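Local atomic coordinates of kinectin 1 (Kinesin receptor) (Legionella pneumophila, PDB entry 4MU6), a protein that is of unknown function but, as a Legionella effector with predicted coiled-coil and transmembrane parts, probably acts at host membranes, its N-terminal domain being the part modelled. Residues A[114-119]-A[171-176]. Residues are numbered along the deposited sequence; the frame is centred on the assembly and turned at random.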
# COMPACT_ATOMS: atom_id res chain seq x y z
N GLU A 114 -55.51 28.26 5.55
CA GLU A 114 -55.88 29.44 4.77
C GLU A 114 -56.71 29.10 3.54
O GLU A 114 -57.78 29.70 3.31
CB GLU A 114 -54.62 30.20 4.34
CG GLU A 114 -53.92 31.00 5.43
CD GLU A 114 -52.60 31.62 4.96
OE1 GLU A 114 -52.00 31.07 4.00
OE2 GLU A 114 -52.16 32.64 5.53
N GLN A 115 -56.23 28.17 2.73
CA GLN A 115 -56.94 27.76 1.52
C GLN A 115 -58.30 27.19 1.87
O GLN A 115 -59.30 27.45 1.17
CB GLN A 115 -56.13 26.72 0.74
CG GLN A 115 -54.80 27.23 0.17
CD GLN A 115 -54.96 28.41 -0.77
OE1 GLN A 115 -55.84 28.43 -1.64
NE2 GLN A 115 -54.12 29.43 -0.59
N GLN A 116 -58.35 26.39 2.93
CA GLN A 116 -59.58 25.71 3.31
C GLN A 116 -60.64 26.69 3.80
O GLN A 116 -61.82 26.54 3.51
CB GLN A 116 -59.30 24.65 4.36
CG GLN A 116 -58.87 23.34 3.72
CD GLN A 116 -58.37 22.35 4.73
OE1 GLN A 116 -58.11 22.70 5.88
NE2 GLN A 116 -58.22 21.10 4.30
N THR A 117 -60.19 27.71 4.52
CA THR A 117 -61.05 28.78 4.97
C THR A 117 -61.64 29.52 3.78
O THR A 117 -62.86 29.73 3.71
CB THR A 117 -60.26 29.75 5.85
OG1 THR A 117 -59.96 29.09 7.09
CG2 THR A 117 -61.04 31.02 6.10
N GLU A 118 -60.79 29.90 2.84
CA GLU A 118 -61.29 30.52 1.62
C GLU A 118 -62.20 29.57 0.84
O GLU A 118 -63.20 29.99 0.25
CB GLU A 118 -60.12 30.98 0.73
CG GLU A 118 -59.20 32.01 1.38
CD GLU A 118 -59.76 33.43 1.36
OE1 GLU A 118 -60.99 33.60 1.14
OE2 GLU A 118 -58.97 34.38 1.57
N LEU A 119 -61.87 28.28 0.85
CA LEU A 119 -62.68 27.30 0.12
C LEU A 119 -64.07 27.19 0.76
O LEU A 119 -65.08 27.05 0.07
CB LEU A 119 -61.99 25.94 0.10
CG LEU A 119 -62.76 24.77 -0.50
CD1 LEU A 119 -63.26 25.10 -1.91
CD2 LEU A 119 -61.87 23.54 -0.51
N ILE A 171 -57.26 22.38 -6.13
CA ILE A 171 -56.00 21.99 -6.74
C ILE A 171 -54.85 22.51 -5.88
O ILE A 171 -53.83 21.83 -5.68
CB ILE A 171 -55.88 22.50 -8.20
CG1 ILE A 171 -56.83 21.71 -9.12
CG2 ILE A 171 -54.45 22.37 -8.71
CD1 ILE A 171 -57.02 22.29 -10.53
N LYS A 172 -55.01 23.73 -5.36
CA LYS A 172 -53.96 24.32 -4.55
C LYS A 172 -53.75 23.49 -3.29
O LYS A 172 -52.61 23.22 -2.90
CB LYS A 172 -54.28 25.78 -4.21
CG LYS A 172 -53.25 26.45 -3.28
CD LYS A 172 -51.82 26.35 -3.82
CE LYS A 172 -50.87 27.15 -2.94
NZ LYS A 172 -49.45 27.06 -3.36
N ILE A 173 -54.84 23.05 -2.68
CA ILE A 173 -54.77 22.26 -1.47
C ILE A 173 -54.15 20.90 -1.74
O ILE A 173 -53.34 20.40 -0.95
CB ILE A 173 -56.17 22.12 -0.83
CG1 ILE A 173 -56.59 23.46 -0.23
CG2 ILE A 173 -56.19 21.02 0.21
CD1 ILE A 173 -58.08 23.58 0.08
N GLN A 174 -54.52 20.29 -2.87
CA GLN A 174 -53.92 19.03 -3.28
C GLN A 174 -52.41 19.19 -3.45
O GLN A 174 -51.65 18.31 -3.06
CB GLN A 174 -54.54 18.50 -4.56
CG GLN A 174 -55.64 17.47 -4.33
CD GLN A 174 -56.63 17.38 -5.49
OE1 GLN A 174 -56.30 17.71 -6.64
NE2 GLN A 174 -57.85 16.93 -5.21
N SER A 175 -52.00 20.33 -4.00
CA SER A 175 -50.60 20.56 -4.31
C SER A 175 -49.79 20.74 -3.03
O SER A 175 -48.66 20.27 -2.94
CB SER A 175 -50.44 21.78 -5.21
OG SER A 175 -50.65 22.97 -4.48
N LEU A 176 -50.39 21.41 -2.05
CA LEU A 176 -49.76 21.59 -0.75
C LEU A 176 -49.52 20.25 -0.07
O LEU A 176 -48.45 20.03 0.50
CB LEU A 176 -50.61 22.50 0.13
CG LEU A 176 -50.58 23.97 -0.32
CD1 LEU A 176 -51.77 24.76 0.26
CD2 LEU A 176 -49.26 24.60 0.09
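Gln-115 and Ile-173 face each other where helical segments 114-119 and 171-176 run antiparallel, their axes 10.0 Å apart with 160° between directions. The CA atoms of Gln-115 and Ile-173 lie 6.6 Å apart, the nearest CA pair across the two segments. Ile-173 is buried and carries the largest share of the interface. Its CG1 lies beside the backbone N (chi1 -71°), which sends the CG1-CD1 arm toward the other helix. There CG1 meets Gln-115 CB at 3.4 Å, and the terminal CD1 reaches Gln-116 CG at 3.7 Å and Leu-119 CD2 at 3.8 Å. The methyl tip thus touches side chains from one turn to the next of helix 108-127, and the Gln-116 and Ile-173 side chains cross at about a right angle.

Gln-115 takes part through its aliphatic carbons as well as its amide. Bent at chi2 (-58°), the chain brings the amide carbon CD to 3.6 Å from Lys-172 CG, so that the amide group lies against the aliphatic part of the lysine, whereas its CG meets Leu-176 CD1 at 3.9 Å. The amide's OE1 accepts a hydrogen bond from Arg-169, one turn before Ile-173, which ties the polar end to the same helix that its carbons pack against. Between the two segments the contacts are van der Waals ones, with no hydrogen bond. Leu-119 also packs on Ile-166, and Leu-176 on Ile-112, extending the apolar seam both ways. Consecutive in the chain and packed antiparallel, helices 108-127 and 158-217 form a contact characteristic of an antiparallel helical hairpin, residues 131-154 of its connection unmodelled, far from the chain's centre in LegC3's elongated coiled-coil domain.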